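Local coordinates for exopolysaccharide biosynthesis protein (Pantoea stewartii subsp. stewartii DC283, PDB 6TGF) that modifies the glycan of the bacterial biofilm, probably by hydrolysing exopolysaccharide, and has a bacteriophage tailspike-like parallel beta-helix fold, at the interface of chains A and B. Numbering follows the deposited sequence. Chains: chain A/B, Exopolysaccharide biosynthesis protein.

Contact 1: the interface of chains A and B. Residues chain A 520, 522-524, 526; chain B 524-530.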
loop_
_atom_site.group_PDB
_atom_site.type_symbol
_atom_site.label_atom_id
_atom_site.label_comp_id
_atom_site.label_asym_id
_atom_site.label_seq_id
_atom_site.Cartn_x
_atom_site.Cartn_y
_atom_site.Cartn_z
ATOM N N ILE A 520 -2.936 -15.206 21.526
ATOM C CA ILE A 520 -3.535 -13.958 22.081
ATOM C C ILE A 520 -2.988 -13.760 23.500
ATOM O O ILE A 520 -3.371 -14.534 24.392
ATOM C CB ILE A 520 -5.078 -14.030 22.047
ATOM C CG1 ILE A 520 -5.596 -14.409 20.656
ATOM C CG2 ILE A 520 -5.699 -12.729 22.538
ATOM C CD1 ILE A 520 -7.024 -14.905 20.636
ATOM N N GLY A 522 -3.913 -11.778 25.652
ATOM C CA GLY A 522 -5.059 -10.930 26.027
ATOM C C GLY A 522 -6.345 -11.732 26.094
ATOM O O GLY A 522 -6.265 -12.978 26.123
ATOM N N SER A 523 -7.489 -11.043 26.111
ATOM C CA SER A 523 -8.841 -11.645 26.244
ATOM C C SER A 523 -9.288 -12.242 24.906
ATOM O O SER A 523 -8.863 -11.733 23.849
ATOM C CB SER A 523 -9.837 -10.630 26.744
ATOM O OG SER A 523 -9.887 -9.504 25.881
ATOM N N LEU A 524 -10.106 -13.296 24.964
ATOM C CA LEU A 524 -10.907 -13.811 23.823
ATOM C C LEU A 524 -12.385 -13.786 24.224
ATOM O O LEU A 524 -12.680 -14.035 25.411
ATOM C CB LEU A 524 -10.444 -15.227 23.466
ATOM C CG LEU A 524 -11.244 -15.931 22.369
ATOM C CD1 LEU A 524 -11.170 -15.169 21.054
ATOM C CD2 LEU A 524 -10.758 -17.358 22.180
ATOM N N TYR A 526 -16.403 -14.696 22.008
ATOM C CA TYR A 526 -17.129 -15.066 20.766
ATOM C C TYR A 526 -18.613 -15.282 21.081
ATOM O O TYR A 526 -18.959 -15.487 22.266
ATOM C CB TYR A 526 -16.492 -16.301 20.125
ATOM C CG TYR A 526 -16.180 -17.418 21.086
ATOM C CD1 TYR A 526 -17.193 -18.171 21.660
ATOM C CD2 TYR A 526 -14.872 -17.729 21.424
ATOM C CE1 TYR A 526 -16.917 -19.198 22.546
ATOM C CE2 TYR A 526 -14.579 -18.754 22.309
ATOM C CZ TYR A 526 -15.605 -19.492 22.874
ATOM O OH TYR A 526 -15.330 -20.506 23.744
ATOM N N LEU B 524 -4.807 -22.709 19.077
ATOM C CA LEU B 524 -5.261 -21.441 19.709
ATOM C C LEU B 524 -4.760 -21.416 21.155
ATOM O O LEU B 524 -4.756 -22.483 21.799
ATOM C CB LEU B 524 -6.790 -21.334 19.651
ATOM C CG LEU B 524 -7.396 -20.149 20.407
ATOM C CD1 LEU B 524 -6.949 -18.824 19.804
ATOM C CD2 LEU B 524 -8.913 -20.230 20.430
ATOM N N LYS B 525 -4.336 -20.242 21.627
ATOM C CA LYS B 525 -4.009 -19.971 23.052
ATOM C C LYS B 525 -4.378 -18.520 23.366
ATOM O O LYS B 525 -4.253 -17.674 22.459
ATOM C CB LYS B 525 -2.527 -20.240 23.332
ATOM C CG LYS B 525 -1.558 -19.297 22.634
ATOM C CD LYS B 525 -0.108 -19.607 22.904
ATOM C CE LYS B 525 0.418 -20.762 22.081
ATOM N NZ LYS B 525 1.880 -20.646 21.865
ATOM N N TYR B 526 -4.824 -18.254 24.595
ATOM C CA TYR B 526 -5.191 -16.901 25.088
ATOM C C TYR B 526 -4.916 -16.812 26.593
ATOM O O TYR B 526 -4.781 -17.871 27.240
ATOM C CB TYR B 526 -6.651 -16.587 24.749
ATOM C CG TYR B 526 -7.637 -17.654 25.153
ATOM C CD1 TYR B 526 -7.988 -17.836 26.480
ATOM C CD2 TYR B 526 -8.227 -18.479 24.209
ATOM C CE1 TYR B 526 -8.893 -18.812 26.863
ATOM C CE2 TYR B 526 -9.136 -19.459 24.574
ATOM C CZ TYR B 526 -9.471 -19.627 25.906
ATOM O OH TYR B 526 -10.365 -20.589 26.278
ATOM N N ASN B 527 -4.834 -15.587 27.123
ATOM C CA ASN B 527 -4.632 -15.315 28.572
ATOM C C ASN B 527 -5.854 -15.814 29.350
ATOM O O ASN B 527 -5.664 -16.547 30.339
ATOM C CB ASN B 527 -4.376 -13.834 28.866
ATOM C CG ASN B 527 -2.927 -13.432 28.688
ATOM O OD1 ASN B 527 -2.222 -13.983 27.846
ATOM N ND2 ASN B 527 -2.477 -12.471 29.478
ATOM N N TYR B 528 -7.057 -15.425 28.919
ATOM C CA TYR B 528 -8.340 -15.845 29.541
ATOM C C TYR B 528 -9.498 -15.671 28.555
ATOM O O TYR B 528 -9.452 -14.749 27.716
ATOM C CB TYR B 528 -8.604 -15.052 30.823
ATOM C CG TYR B 528 -8.734 -13.561 30.639
ATOM C CD1 TYR B 528 -7.612 -12.751 30.567
ATOM C CD2 TYR B 528 -9.975 -12.952 30.554
ATOM C CE1 TYR B 528 -7.718 -11.379 30.410
ATOM C CE2 TYR B 528 -10.100 -11.580 30.397
ATOM C CZ TYR B 528 -8.967 -10.790 30.327
ATOM O OH TYR B 528 -9.073 -9.438 30.172
ATOM N N LEU B 529 -10.500 -16.547 28.667
ATOM C CA LEU B 529 -11.796 -16.452 27.946
ATOM C C LEU B 529 -12.746 -15.576 28.768
ATOM O O LEU B 529 -12.827 -15.778 29.996
ATOM C CB LEU B 529 -12.374 -17.857 27.743
ATOM C CG LEU B 529 -13.737 -17.925 27.051
ATOM C CD1 LEU B 529 -13.668 -17.375 25.636
ATOM C CD2 LEU B 529 -14.266 -19.349 27.032
ATOM N N THR B 530 -13.422 -14.632 28.112
ATOM C CA THR B 530 -14.492 -13.785 28.704
ATOM C C THR B 530 -15.704 -13.822 27.765
ATOM O O THR B 530 -15.696 -14.639 26.821
ATOM C CB THR B 530 -13.968 -12.373 28.999
ATOM O OG1 THR B 530 -14.973 -11.666 29.726
ATOM C CG2 THR B 530 -13.599 -11.601 27.751
#
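Backbone hydrogen bonds carry most of the polar contact, pairing the two chains as parallel strands. A:Ile520 N donates to the carbonyl oxygen O of B:Lys525 at 2.9 Å, coming in from above the carbonyl plane. Further along, B:Asn527 N donates a hydrogen bond to A:Gly522 O at 3.1 Å. The next rung reverses direction: A:Leu524 N bonds to B:Tyr528 O, lying in the carbonyl plane. The straightest bond closes the ladder, with B:Thr530 N reaching A:Leu524 O at 2.9 Å and 174° at the hydrogen, almost along the C=O axis. A:Leu524 is thus gripped through both its N and its O.

The apolar contacts gather round the same residue. Its CG stands anti to the backbone N (chi1 176°), and this sends CD2 across the CD2-CE2 side of the B:Tyr526 ring, the two side chains crossing at about a right angle; CD2 of A:Leu524 is 3.4 Å from CD2 of B:Tyr526. The same methyl meets CD2 of B:Leu524 tip to tip at 3.8 Å. A:Tyr526 crosses B:Leu529 nearly perpendicularly, its CE2 against the CD1 methyl at 3.7 Å. Beyond A:Leu524, CB of A:Ser523 rests against the phenol end of B:Tyr528.

In the fold, strands 517-520 and 523-526 of chain A run alongside 523-526 and 528-529 of chain B, between the long beta-helix and the strand-rich region that follows it.

Contact 2: the interface of chains A and B. Residues chain A 551, 651, 655-657, 659; chain B 505-506.
A tryptophan from one tailspike-like beta-helix chain plugs into a pocket on its neighbour: B:Trp506, on the short 3-10 helix 505-507, hides 139 Å² against chain A. No hydrogen bond crosses here, so the grip comes from packing on the faces and edge of the indole. Over one face lies A:Arg656, its CA 3.9 Å from the centroid of the five-membered ring of B:Trp506 and its CG above the rim near CZ2. The two side chains run side by side and point the same way, with the guanidinium turned almost square to the indole. From the opposite face comes NH1 of A:Arg659, above the rim near NE1 and CE2; a positive charge there could interact favourably with the indole's pi electrons. The methyl CB of B:Ala505 covers the rim of one face of this guanidinium, 3.7 Å from NE of A:Arg659.

The NE1-CZ2 edge of the indole points into the face of A:Tyr551, with the ring planes 72° apart. CZ2 of B:Trp506 is 3.6 Å from CZ of A:Tyr551.

Outside this shell, A:Arg656 bends at chi3 (65°) and swings its guanidinium round to the phenol. Its NH1 donates to OH of A:Tyr551 at 2.6 Å, the oxygen lying in the guanidinium plane, so the residue over the indole face also ties down the ring at the indole edge. CB of A:Tyr551 sits over the centre of the other face of the A:Arg659 guanidinium.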
loop_
_atom_site.group_PDB
_atom_site.type_symbol
_atom_site.label_atom_id
_atom_site.label_comp_id
_atom_site.label_asym_id
_atom_site.label_seq_id
_atom_site.Cartn_x
_atom_site.Cartn_y
_atom_site.Cartn_z
ATOM N N TYR A 551 -0.435 -36.305 16.892
ATOM C CA TYR A 551 1.045 -36.273 17.023
ATOM C C TYR A 551 1.409 -35.558 18.327
ATOM O O TYR A 551 1.092 -34.361 18.458
ATOM C CB TYR A 551 1.705 -35.595 15.821
ATOM C CG TYR A 551 3.209 -35.699 15.816
ATOM C CD1 TYR A 551 3.851 -36.762 15.204
ATOM C CD2 TYR A 551 3.996 -34.749 16.447
ATOM C CE1 TYR A 551 5.231 -36.872 15.202
ATOM C CE2 TYR A 551 5.377 -34.843 16.456
ATOM C CZ TYR A 551 5.998 -35.908 15.830
ATOM O OH TYR A 551 7.358 -36.007 15.832
ATOM N N ARG A 651 3.218 -24.770 17.188
ATOM C CA ARG A 651 4.219 -24.387 16.155
ATOM C C ARG A 651 4.944 -23.095 16.561
ATOM O O ARG A 651 6.099 -22.913 16.129
ATOM C CB ARG A 651 3.544 -24.252 14.785
ATOM C CG ARG A 651 4.493 -23.940 13.635
ATOM C CD ARG A 651 5.545 -25.015 13.416
ATOM N NE ARG A 651 6.517 -24.667 12.383
ATOM C CZ ARG A 651 7.652 -23.996 12.584
ATOM N NH1 ARG A 651 7.986 -23.574 13.793
ATOM N NH2 ARG A 651 8.457 -23.745 11.566
ATOM N N GLY A 655 9.319 -26.529 16.060
ATOM C CA GLY A 655 9.119 -26.908 14.648
ATOM C C GLY A 655 8.428 -28.254 14.528
ATOM O O GLY A 655 7.436 -28.341 13.780
ATOM N N ARG A 656 8.939 -29.264 15.239
ATOM C CA ARG A 656 8.348 -30.628 15.336
ATOM C C ARG A 656 7.236 -30.593 16.395
ATOM O O ARG A 656 7.423 -31.193 17.472
ATOM C CB ARG A 656 9.452 -31.640 15.668
ATOM C CG ARG A 656 9.052 -33.097 15.483
ATOM C CD ARG A 656 10.127 -34.057 15.963
ATOM N NE ARG A 656 10.349 -33.974 17.404
ATOM C CZ ARG A 656 9.587 -34.544 18.339
ATOM N NH1 ARG A 656 8.526 -35.256 18.002
ATOM N NH2 ARG A 656 9.888 -34.395 19.617
ATOM N N CYS A 657 6.128 -29.909 16.087
ATOM C CA CYS A 657 5.067 -29.490 17.045
ATOM C C CYS A 657 3.897 -30.482 17.049
ATOM O O CYS A 657 3.971 -31.498 16.336
ATOM C CB CYS A 657 4.556 -28.095 16.701
ATOM S SG CYS A 657 3.741 -27.998 15.085
ATOM N N ARG A 659 0.196 -31.950 16.236
ATOM C CA ARG A 659 -0.731 -32.002 15.076
ATOM C C ARG A 659 -2.023 -32.712 15.492
ATOM O O ARG A 659 -1.967 -33.590 16.373
ATOM C CB ARG A 659 -0.105 -32.749 13.894
ATOM C CG ARG A 659 1.276 -32.258 13.488
ATOM C CD ARG A 659 1.627 -32.650 12.063
ATOM N NE ARG A 659 1.279 -34.032 11.736
ATOM C CZ ARG A 659 2.106 -35.077 11.787
ATOM N NH1 ARG A 659 3.368 -34.931 12.159
ATOM N NH2 ARG A 659 1.665 -36.279 11.462
ATOM N N ALA B 505 4.489 -31.788 7.331
ATOM C CA ALA B 505 3.124 -31.804 7.909
ATOM C C ALA B 505 3.003 -30.738 9.006
ATOM O O ALA B 505 1.897 -30.192 9.180
ATOM C CB ALA B 505 2.814 -33.181 8.445
ATOM N N TRP B 506 4.103 -30.455 9.712
ATOM C CA TRP B 506 4.160 -29.525 10.872
ATOM C C TRP B 506 3.963 -28.072 10.422
ATOM O O TRP B 506 3.526 -27.260 11.260
ATOM C CB TRP B 506 5.480 -29.699 11.632
ATOM C CG TRP B 506 5.606 -31.034 12.298
ATOM C CD1 TRP B 506 4.870 -31.493 13.352
ATOM C CD2 TRP B 506 6.513 -32.094 11.949
ATOM N NE1 TRP B 506 5.260 -32.761 13.687
ATOM C CE2 TRP B 506 6.265 -33.158 12.844
ATOM C CE3 TRP B 506 7.508 -32.249 10.976
ATOM C CZ2 TRP B 506 6.975 -34.357 12.788
ATOM C CZ3 TRP B 506 8.210 -33.433 10.924
ATOM C CH2 TRP B 506 7.946 -34.472 11.819
#

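Contact 3: the interface of chains A and B. Residues chain A 701-704, 706; chain B 717-719.
A:Leu704 and B:Phe717 cross obliquely and meet near their bases, with CB of A:Leu704 4.0 Å from CB of B:Phe717, so the phenyl ring itself carries little of the leucine contact. B:Phe717 has CG anti to its carbonyl carbon (chi1 -57°), which leads the ring away from the leucine. The branch of A:Leu704 instead spreads along the partner strand: its CD1 leans on CB of B:Ser719 at 3.8 Å, and CD2 turns toward CB of B:Phe717. Alongside, CG1 of B:Val718 looks toward CA of A:Ala703.

A:Ser701 uses its side chain as a backbone partner. With OG anti to the backbone N (chi1 -166°), the hydroxyl donates to the carbonyl O of B:Ser719, nearly along the C=O axis.

Main-chain bonds hold these side chains in register. B:Ser719 N donates to A:Arg702 O at 2.9 Å, again almost along the carbonyl axis. A:Leu704 N reaches O of B:Phe717 at 3.2 Å from well above the carbonyl plane, a less direct approach. Water 1 extends the pairing: it lies 2.6 Å from O of A:Leu704 and 3.0 Å from N of B:Phe717, bridging the two where they do not meet directly, and sits at the edge of the phenyl ring in its plane.

Strand 703-704 of chain A thereby pairs antiparallel with the start of strand 716-722 of chain B, in the small C-terminal region at the far end of the elongated molecule.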
loop_
_atom_site.group_PDB
_atom_site.type_symbol
_atom_site.label_atom_id
_atom_site.label_comp_id
_atom_site.label_asym_id
_atom_site.label_seq_id
_atom_site.Cartn_x
_atom_site.Cartn_y
_atom_site.Cartn_z
ATOM N N SER A 701 -14.545 -41.405 50.370
ATOM C CA SER A 701 -14.836 -40.573 51.566
ATOM C C SER A 701 -14.103 -41.157 52.779
ATOM O O SER A 701 -13.657 -42.320 52.689
ATOM C CB SER A 701 -16.320 -40.486 51.810
ATOM O OG SER A 701 -16.619 -39.449 52.728
ATOM N N ARG A 702 -13.984 -40.380 53.860
ATOM C CA ARG A 702 -13.348 -40.804 55.138
ATOM C C ARG A 702 -13.990 -42.111 55.612
ATOM O O ARG A 702 -15.190 -42.086 55.953
ATOM C CB ARG A 702 -13.511 -39.728 56.216
ATOM C CG ARG A 702 -12.657 -38.488 56.001
ATOM C CD ARG A 702 -13.316 -37.243 56.561
ATOM N NE ARG A 702 -13.343 -37.214 58.017
ATOM C CZ ARG A 702 -14.077 -36.383 58.754
ATOM N NH1 ARG A 702 -14.877 -35.499 58.182
ATOM N NH2 ARG A 702 -14.016 -36.441 60.072
ATOM N N ALA A 703 -13.220 -43.205 55.619
ATOM C CA ALA A 703 -13.622 -44.519 56.174
ATOM C C ALA A 703 -13.894 -44.353 57.672
ATOM O O ALA A 703 -13.207 -43.531 58.310
ATOM C CB ALA A 703 -12.554 -45.552 55.915
ATOM N N LEU A 704 -14.864 -45.102 58.203
ATOM C CA LEU A 704 -15.377 -44.939 59.588
ATOM C C LEU A 704 -15.139 -46.222 60.389
ATOM O O LEU A 704 -15.254 -47.317 59.805
ATOM C CB LEU A 704 -16.869 -44.596 59.518
ATOM C CG LEU A 704 -17.330 -43.471 60.443
ATOM C CD1 LEU A 704 -16.616 -42.169 60.128
ATOM C CD2 LEU A 704 -18.828 -43.272 60.336
ATOM N N ALA A 706 -16.611 -48.717 63.078
ATOM C CA ALA A 706 -17.950 -49.195 63.503
ATOM C C ALA A 706 -18.220 -48.784 64.958
ATOM O O ALA A 706 -19.402 -48.600 65.308
ATOM C CB ALA A 706 -18.042 -50.691 63.326
ATOM N N PHE B 717 -18.778 -48.682 57.430
ATOM C CA PHE B 717 -19.424 -47.374 57.139
ATOM C C PHE B 717 -18.396 -46.407 56.542
ATOM O O PHE B 717 -17.179 -46.659 56.669
ATOM C CB PHE B 717 -20.020 -46.770 58.413
ATOM C CG PHE B 717 -21.017 -47.649 59.121
ATOM C CD1 PHE B 717 -20.596 -48.644 59.991
ATOM C CD2 PHE B 717 -22.377 -47.481 58.919
ATOM C CE1 PHE B 717 -21.514 -49.455 60.640
ATOM C CE2 PHE B 717 -23.291 -48.292 59.570
ATOM C CZ PHE B 717 -22.862 -49.276 60.428
ATOM N N VAL B 718 -18.884 -45.334 55.912
ATOM C CA VAL B 718 -18.073 -44.167 55.456
ATOM C C VAL B 718 -18.820 -42.883 55.839
ATOM O O VAL B 718 -20.060 -42.864 55.723
ATOM C CB VAL B 718 -17.769 -44.224 53.946
ATOM C CG1 VAL B 718 -16.771 -45.324 53.618
ATOM C CG2 VAL B 718 -19.027 -44.376 53.102
ATOM N N SER B 719 -18.087 -41.866 56.303
ATOM C CA SER B 719 -18.624 -40.532 56.681
ATOM C C SER B 719 -19.084 -39.797 55.418
ATOM O O SER B 719 -18.243 -39.575 54.529
ATOM C CB SER B 719 -17.602 -39.729 57.443
ATOM O OG SER B 719 -18.086 -38.424 57.720
HETATM O O HOH W 1 -17.013 -49.241 59.741
#

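Contact 4: the interface of chains A and B. Residues chain A 528-530, 564-565, 590, 641, 643; chain B 558-560, 644-647.
The carboxylate of B:Glu560 is the best-held polar group, gripped by two hydrogen bonds, one on each oxygen. OE1 of B:Glu560 receives NH1 of A:Arg590 at 2.8 Å on its syn lone pair, and NH2 of A:Arg590 reaches OE2 of B:Glu560 at 2.8 Å, making an end-on salt bridge. The fit is twisted, for the guanidinium and carboxylate planes stand 41° apart and NH2 meets OE2 from above the carboxylate plane. B:Glu560 reaches out with an extended chain, whereas A:Arg590 bends at chi3 to present its end.

A:Phe564 packs beside this pair, its CG anti to the backbone N (chi1 176°). CB of B:Lys645 lies over one face of the ring, 3.9 Å from its centroid, while CB of B:Glu560 bears on the CE1-CZ side. CG2 of B:Thr647 adds a methyl at CD2; OG1 of that threonine accepts a hydrogen bond from N of B:Ser558 at 2.8 Å, which helps fix its rotation. Farther out, the extended chain of B:Lys645 crosses obliquely past CE of A:Met643.

Parallel strand pairing supplies the backbone grip: A:Leu529 N donates to O of B:Ile644 at 2.8 Å, and B:Ser646 N to O of A:Leu529 at 3.1 Å. Next to it, the CZ3 corner of B:Trp559 points at the face of A:Tyr528, ring planes 77° apart.

Together these contacts would help hold neighbouring subunits in the three-chain assembly, which the tailspike-like fold makes likely to be the working form.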
loop_
_atom_site.group_PDB
_atom_site.type_symbol
_atom_site.label_atom_id
_atom_site.label_comp_id
_atom_site.label_asym_id
_atom_site.label_seq_id
_atom_site.Cartn_x
_atom_site.Cartn_y
_atom_site.Cartn_z
ATOM N N TYR A 528 -20.384 -17.948 19.875
ATOM C CA TYR A 528 -20.387 -19.401 20.186
ATOM C C TYR A 528 -19.122 -20.079 19.646
ATOM O O TYR A 528 -18.545 -19.601 18.650
ATOM C CB TYR A 528 -21.643 -20.076 19.628
ATOM C CG TYR A 528 -21.866 -19.916 18.146
ATOM C CD1 TYR A 528 -22.536 -18.815 17.638
ATOM C CD2 TYR A 528 -21.434 -20.879 17.246
ATOM C CE1 TYR A 528 -22.762 -18.667 16.278
ATOM C CE2 TYR A 528 -21.652 -20.746 15.884
ATOM C CZ TYR A 528 -22.318 -19.636 15.397
ATOM O OH TYR A 528 -22.533 -19.499 14.058
ATOM N N LEU A 529 -18.721 -21.170 20.307
ATOM C CA LEU A 529 -17.603 -22.068 19.914
ATOM C C LEU A 529 -18.189 -23.272 19.167
ATOM O O LEU A 529 -18.998 -23.998 19.772
ATOM C CB LEU A 529 -16.857 -22.502 21.183
ATOM C CG LEU A 529 -15.525 -23.238 21.006
ATOM C CD1 LEU A 529 -15.736 -24.719 20.776
ATOM C CD2 LEU A 529 -14.686 -22.653 19.885
ATOM N N THR A 530 -17.804 -23.462 17.902
ATOM C CA THR A 530 -18.222 -24.606 17.045
ATOM C C THR A 530 -16.989 -25.465 16.740
ATOM O O THR A 530 -15.937 -25.235 17.372
ATOM C CB THR A 530 -18.945 -24.114 15.782
ATOM O OG1 THR A 530 -19.575 -25.237 15.164
ATOM C CG2 THR A 530 -18.032 -23.440 14.781
ATOM N N PHE A 564 -18.959 -32.933 21.407
ATOM C CA PHE A 564 -20.091 -32.102 21.897
ATOM C C PHE A 564 -21.323 -32.338 21.015
ATOM O O PHE A 564 -21.205 -32.270 19.777
ATOM C CB PHE A 564 -19.713 -30.621 21.935
ATOM C CG PHE A 564 -20.853 -29.718 22.328
ATOM C CD1 PHE A 564 -21.310 -29.684 23.636
ATOM C CD2 PHE A 564 -21.488 -28.925 21.386
ATOM C CE1 PHE A 564 -22.367 -28.863 23.996
ATOM C CE2 PHE A 564 -22.546 -28.104 21.747
ATOM C CZ PHE A 564 -22.984 -28.076 23.051
ATOM N N GLY A 565 -22.472 -32.571 21.653
ATOM C CA GLY A 565 -23.731 -32.994 21.009
ATOM C C GLY A 565 -24.251 -34.271 21.643
ATOM O O GLY A 565 -23.472 -34.925 22.365
ATOM N N ARG A 590 -22.577 -35.021 25.886
ATOM C CA ARG A 590 -21.198 -34.946 25.333
ATOM C C ARG A 590 -20.453 -36.241 25.673
ATOM O O ARG A 590 -20.923 -36.981 26.564
ATOM C CB ARG A 590 -20.449 -33.727 25.882
ATOM C CG ARG A 590 -20.342 -33.675 27.401
ATOM C CD ARG A 590 -19.241 -32.742 27.871
ATOM N NE ARG A 590 -19.266 -31.461 27.176
ATOM C CZ ARG A 590 -20.090 -30.453 27.449
ATOM N NH1 ARG A 590 -20.985 -30.554 28.420
ATOM N NH2 ARG A 590 -20.015 -29.340 26.741
ATOM N N ALA A 641 -20.022 -32.159 17.409
ATOM C CA ALA A 641 -18.889 -31.241 17.146
ATOM C C ALA A 641 -17.642 -31.733 17.889
ATOM O O ALA A 641 -17.761 -32.053 19.087
ATOM C CB ALA A 641 -19.262 -29.837 17.558
ATOM N N MET A 643 -14.181 -30.851 19.487
ATOM C CA MET A 643 -13.445 -29.723 20.116
ATOM C C MET A 643 -12.369 -30.305 21.038
ATOM O O MET A 643 -12.703 -31.198 21.836
ATOM C CB MET A 643 -14.422 -28.843 20.901
ATOM C CG MET A 643 -15.318 -28.010 19.992
ATOM S SD MET A 643 -17.067 -27.909 20.482
ATOM C CE MET A 643 -16.945 -27.736 22.260
ATOM N N SER B 558 -27.556 -28.902 18.521
ATOM C CA SER B 558 -27.391 -28.771 19.994
ATOM C C SER B 558 -26.705 -27.443 20.336
ATOM O O SER B 558 -25.717 -27.095 19.663
ATOM C CB SER B 558 -26.626 -29.941 20.564
ATOM O OG SER B 558 -27.468 -31.073 20.720
ATOM N N TRP B 559 -27.233 -26.737 21.342
ATOM C CA TRP B 559 -26.627 -25.540 21.985
ATOM C C TRP B 559 -26.362 -25.850 23.463
ATOM O O TRP B 559 -27.213 -26.517 24.084
ATOM C CB TRP B 559 -27.541 -24.314 21.855
ATOM C CG TRP B 559 -27.828 -23.878 20.452
ATOM C CD1 TRP B 559 -28.825 -24.329 19.638
ATOM C CD2 TRP B 559 -27.128 -22.870 19.703
ATOM N NE1 TRP B 559 -28.786 -23.684 18.432
ATOM C CE2 TRP B 559 -27.755 -22.784 18.441
ATOM C CE3 TRP B 559 -26.032 -22.040 19.967
ATOM C CZ2 TRP B 559 -27.319 -21.902 17.452
ATOM C CZ3 TRP B 559 -25.601 -21.172 18.989
ATOM C CH2 TRP B 559 -26.238 -21.104 17.750
ATOM N N GLU B 560 -25.232 -25.377 23.997
ATOM C CA GLU B 560 -24.945 -25.348 25.456
ATOM C C GLU B 560 -24.547 -23.921 25.844
ATOM O O GLU B 560 -23.435 -23.500 25.475
ATOM C CB GLU B 560 -23.850 -26.349 25.831
ATOM C CG GLU B 560 -23.569 -26.404 27.323
ATOM C CD GLU B 560 -22.468 -27.369 27.726
ATOM O OE1 GLU B 560 -22.797 -28.464 28.220
ATOM O OE2 GLU B 560 -21.285 -27.022 27.550
ATOM N N ILE B 644 -20.987 -19.936 24.974
ATOM C CA ILE B 644 -21.874 -20.860 24.209
ATOM C C ILE B 644 -21.025 -21.831 23.379
ATOM O O ILE B 644 -19.996 -21.400 22.824
ATOM C CB ILE B 644 -22.858 -20.056 23.332
ATOM C CG1 ILE B 644 -23.621 -19.014 24.156
ATOM C CG2 ILE B 644 -23.799 -20.990 22.583
ATOM C CD1 ILE B 644 -24.534 -18.115 23.350
ATOM N N LYS B 645 -21.453 -23.096 23.328
ATOM C CA LYS B 645 -20.978 -24.138 22.378
ATOM C C LYS B 645 -22.168 -24.565 21.512
ATOM O O LYS B 645 -23.305 -24.509 22.017
ATOM C CB LYS B 645 -20.388 -25.330 23.135
ATOM C CG LYS B 645 -19.106 -25.037 23.900
ATOM C CD LYS B 645 -18.731 -26.119 24.885
ATOM C CE LYS B 645 -17.422 -25.839 25.590
ATOM N NZ LYS B 645 -16.844 -27.068 26.182
ATOM N N SER B 646 -21.921 -24.971 20.263
ATOM C CA SER B 646 -22.978 -25.294 19.267
ATOM C C SER B 646 -22.482 -26.334 18.258
ATOM O O SER B 646 -21.292 -26.289 17.892
ATOM C CB SER B 646 -23.448 -24.044 18.570
ATOM O OG SER B 646 -24.596 -24.308 17.779
ATOM N N THR B 647 -23.384 -27.225 17.827
ATOM C CA THR B 647 -23.187 -28.205 16.724
ATOM C C THR B 647 -23.723 -27.618 15.411
ATOM O O THR B 647 -23.503 -28.243 14.355
ATOM C CB THR B 647 -23.888 -29.536 17.024
ATOM O OG1 THR B 647 -25.298 -29.342 16.900
ATOM C CG2 THR B 647 -23.564 -30.075 18.399
#

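Contact 1 and contact 4 are close neighbours, their C-alpha centres about 18 Å apart, and residues 528-530 serve both: chain B supplies them in contact 1 and chain A in contact 4. If the contacts repeat round the three chains, each copy of the segment would meet one neighbour through contact 1 and the other through contact 4, as suits a tailspike-like trimer. Contact 2 lies about 22 Å from contact 1 and 27 Å from contact 4, completing a cluster just beyond the beta-helix. Contact 3, 40 to 49 Å from the others, joins the chains at a separate, C-terminal level.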